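Local coordinates for endo-1,3-beta-glucanase, family GH16 (Zobellia galactanivorans, PDB 4CRQ), which is the calcium-binding catalytic module of a longer modular laminarinase and probably hydrolyses internal beta-1,3-glucosidic bonds of laminarin, at residues 168-173 and 178-183. The protein carries 1 engineered substitution. Sequence-based numbering, arbitrary orientation. Where two conformers were deposited one is given.
Sequences IKWFVD and NEVDIS
Lys169 and Glu179 face each other as a non-hydrogen-bonded antiparallel pair and send their side chains outward side by side. Along Lys169, CB lies near the carbonyl oxygen of Asn178; CG, set beside its own backbone N (chi1 -60°), packs on Glu179 CG at 3.8 Å and lies near its CD; CE approaches Glu179 OE2, and a bend at chi4 (-96°) swings NZ across toward the carboxylate. There, in the given one of two Glu179 conformers, Lys169 NZ makes a long, weak salt bridge to Glu179 OE2, 3.4 Å, while a water accepts from it at 2.7 Å. Glu179 OE1 has its stronger partner in Gln176. Long, flexible charged chains suit this solvent-facing side, where methylenes pack below and charges meet above.

On the other side, Trp170 lies among buried residues. Ile168 CG2 sits over one face of its indole and Asn178 ND2 over the opposite face, both offset toward the rim, with amide and ring planes 28° apart. The compact, branched Val180 uses one methyl, CG2, for both the ring rim at Trp170 CH2, 3.7 Å away, and Ile168 CB at 3.8 Å. The indole NE1 is satisfied by the carbonyl oxygen of Asp117, which suits tryptophan to a buried site.

Ile168 and Val180 exchange two backbone hydrogen bonds, N to O at 3.0 Å each way, and Trp170 N reaches Asn178 O at 2.9 Å. Strands 167-172 and 175-181, joined by a short turn, form a beta hairpin, its buried side packed on strands 127-135 and 141-149, within the beta-sandwich jelly roll of the GH16 catalytic module.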
# COMPACT_ATOMS: atom_id res chain seq x y z
N ILE A 168 -4.38 11.43 11.39
CA ILE A 168 -4.22 10.92 10.01
C ILE A 168 -5.65 10.94 9.48
O ILE A 168 -6.57 10.45 10.17
CB ILE A 168 -3.58 9.53 9.91
CG1 ILE A 168 -2.17 9.56 10.51
CG2 ILE A 168 -3.56 9.01 8.46
CD1 ILE A 168 -1.57 8.20 10.85
N LYS A 169 -5.83 11.47 8.28
CA LYS A 169 -7.12 11.50 7.61
C LYS A 169 -6.97 10.78 6.28
O LYS A 169 -5.94 10.96 5.61
CB LYS A 169 -7.61 12.94 7.40
CG LYS A 169 -7.82 13.77 8.67
CD LYS A 169 -8.04 15.22 8.28
CE LYS A 169 -7.81 16.22 9.41
NZ LYS A 169 -9.05 16.59 10.11
N TRP A 170 -7.97 9.99 5.88
CA TRP A 170 -7.98 9.28 4.59
C TRP A 170 -9.01 9.86 3.66
O TRP A 170 -10.09 10.30 4.11
CB TRP A 170 -8.31 7.80 4.77
CG TRP A 170 -7.25 6.96 5.42
CD1 TRP A 170 -6.36 6.08 4.81
CD2 TRP A 170 -6.94 6.88 6.86
NE1 TRP A 170 -5.54 5.49 5.73
CE2 TRP A 170 -5.84 5.92 6.98
CE3 TRP A 170 -7.45 7.50 8.01
CZ2 TRP A 170 -5.28 5.60 8.22
CZ3 TRP A 170 -6.89 7.16 9.25
CH2 TRP A 170 -5.82 6.24 9.35
N PHE A 171 -8.70 9.81 2.36
CA PHE A 171 -9.55 10.35 1.31
C PHE A 171 -9.51 9.48 0.07
O PHE A 171 -8.48 8.86 -0.23
CB PHE A 171 -9.06 11.74 0.87
CG PHE A 171 -8.87 12.73 2.01
CD1 PHE A 171 -7.66 12.75 2.75
CD2 PHE A 171 -9.88 13.65 2.36
CE1 PHE A 171 -7.47 13.66 3.79
CE2 PHE A 171 -9.69 14.56 3.42
CZ PHE A 171 -8.49 14.57 4.13
N VAL A 172 -10.64 9.45 -0.65
CA VAL A 172 -10.70 8.89 -2.00
C VAL A 172 -11.32 10.03 -2.76
O VAL A 172 -12.40 10.52 -2.36
CB VAL A 172 -11.51 7.58 -2.16
CG1 VAL A 172 -11.64 7.22 -3.66
CG2 VAL A 172 -10.84 6.46 -1.40
N ASP A 173 -10.62 10.48 -3.82
CA ASP A 173 -11.09 11.59 -4.66
C ASP A 173 -11.48 12.81 -3.80
O ASP A 173 -12.46 13.53 -4.10
CB ASP A 173 -12.28 11.11 -5.52
CG ASP A 173 -11.88 10.13 -6.64
OD1 ASP A 173 -10.71 10.16 -7.11
OD2 ASP A 173 -12.76 9.34 -7.04
N ASN A 178 -12.12 8.37 6.84
CA ASN A 178 -11.52 7.88 8.07
C ASN A 178 -10.61 8.92 8.67
O ASN A 178 -9.99 9.69 7.93
CB ASN A 178 -10.78 6.55 7.82
CG ASN A 178 -10.60 5.70 9.08
OD1 ASN A 178 -11.33 5.84 10.07
ND2 ASN A 178 -9.63 4.79 9.03
N GLU A 179 -10.56 8.93 10.01
CA GLU A 179 -9.69 9.81 10.77
C GLU A 179 -9.31 9.07 12.05
O GLU A 179 -10.16 8.38 12.65
CB GLU A 179 -10.38 11.16 11.08
CG GLU A 179 -9.45 12.22 11.68
CD GLU A 179 -10.10 13.59 11.87
OE1 GLU A 179 -11.16 13.86 11.28
OE2 GLU A 179 -9.53 14.40 12.64
N VAL A 180 -8.06 9.23 12.44
CA VAL A 180 -7.53 8.71 13.71
C VAL A 180 -6.80 9.86 14.39
O VAL A 180 -6.09 10.65 13.75
CB VAL A 180 -6.60 7.46 13.61
CG1 VAL A 180 -7.38 6.25 13.19
CG2 VAL A 180 -5.40 7.67 12.69
N ASP A 181 -7.01 9.95 15.70
CA ASP A 181 -6.34 10.89 16.55
C ASP A 181 -5.01 10.23 16.95
O ASP A 181 -4.97 9.09 17.43
CB ASP A 181 -7.28 11.24 17.72
CG ASP A 181 -6.63 12.08 18.82
OD1 ASP A 181 -5.57 12.72 18.61
OD2 ASP A 181 -7.21 12.10 19.93
N ILE A 182 -3.92 10.96 16.73
CA ILE A 182 -2.58 10.50 17.16
C ILE A 182 -1.91 11.53 18.10
O ILE A 182 -0.76 11.32 18.51
CB ILE A 182 -1.63 10.08 15.96
CG1 ILE A 182 -1.33 11.26 15.01
CG2 ILE A 182 -2.18 8.85 15.22
CD1 ILE A 182 -0.11 11.07 14.12
N SER A 183 -2.61 12.62 18.44
CA SER A 183 -2.02 13.71 19.27
C SER A 183 -1.44 13.17 20.59
O SER A 183 -2.09 12.39 21.31
CB SER A 183 -3.01 14.86 19.52
OG SER A 183 -4.17 14.40 20.16
O HOH W 1 -11.54 16.53 9.17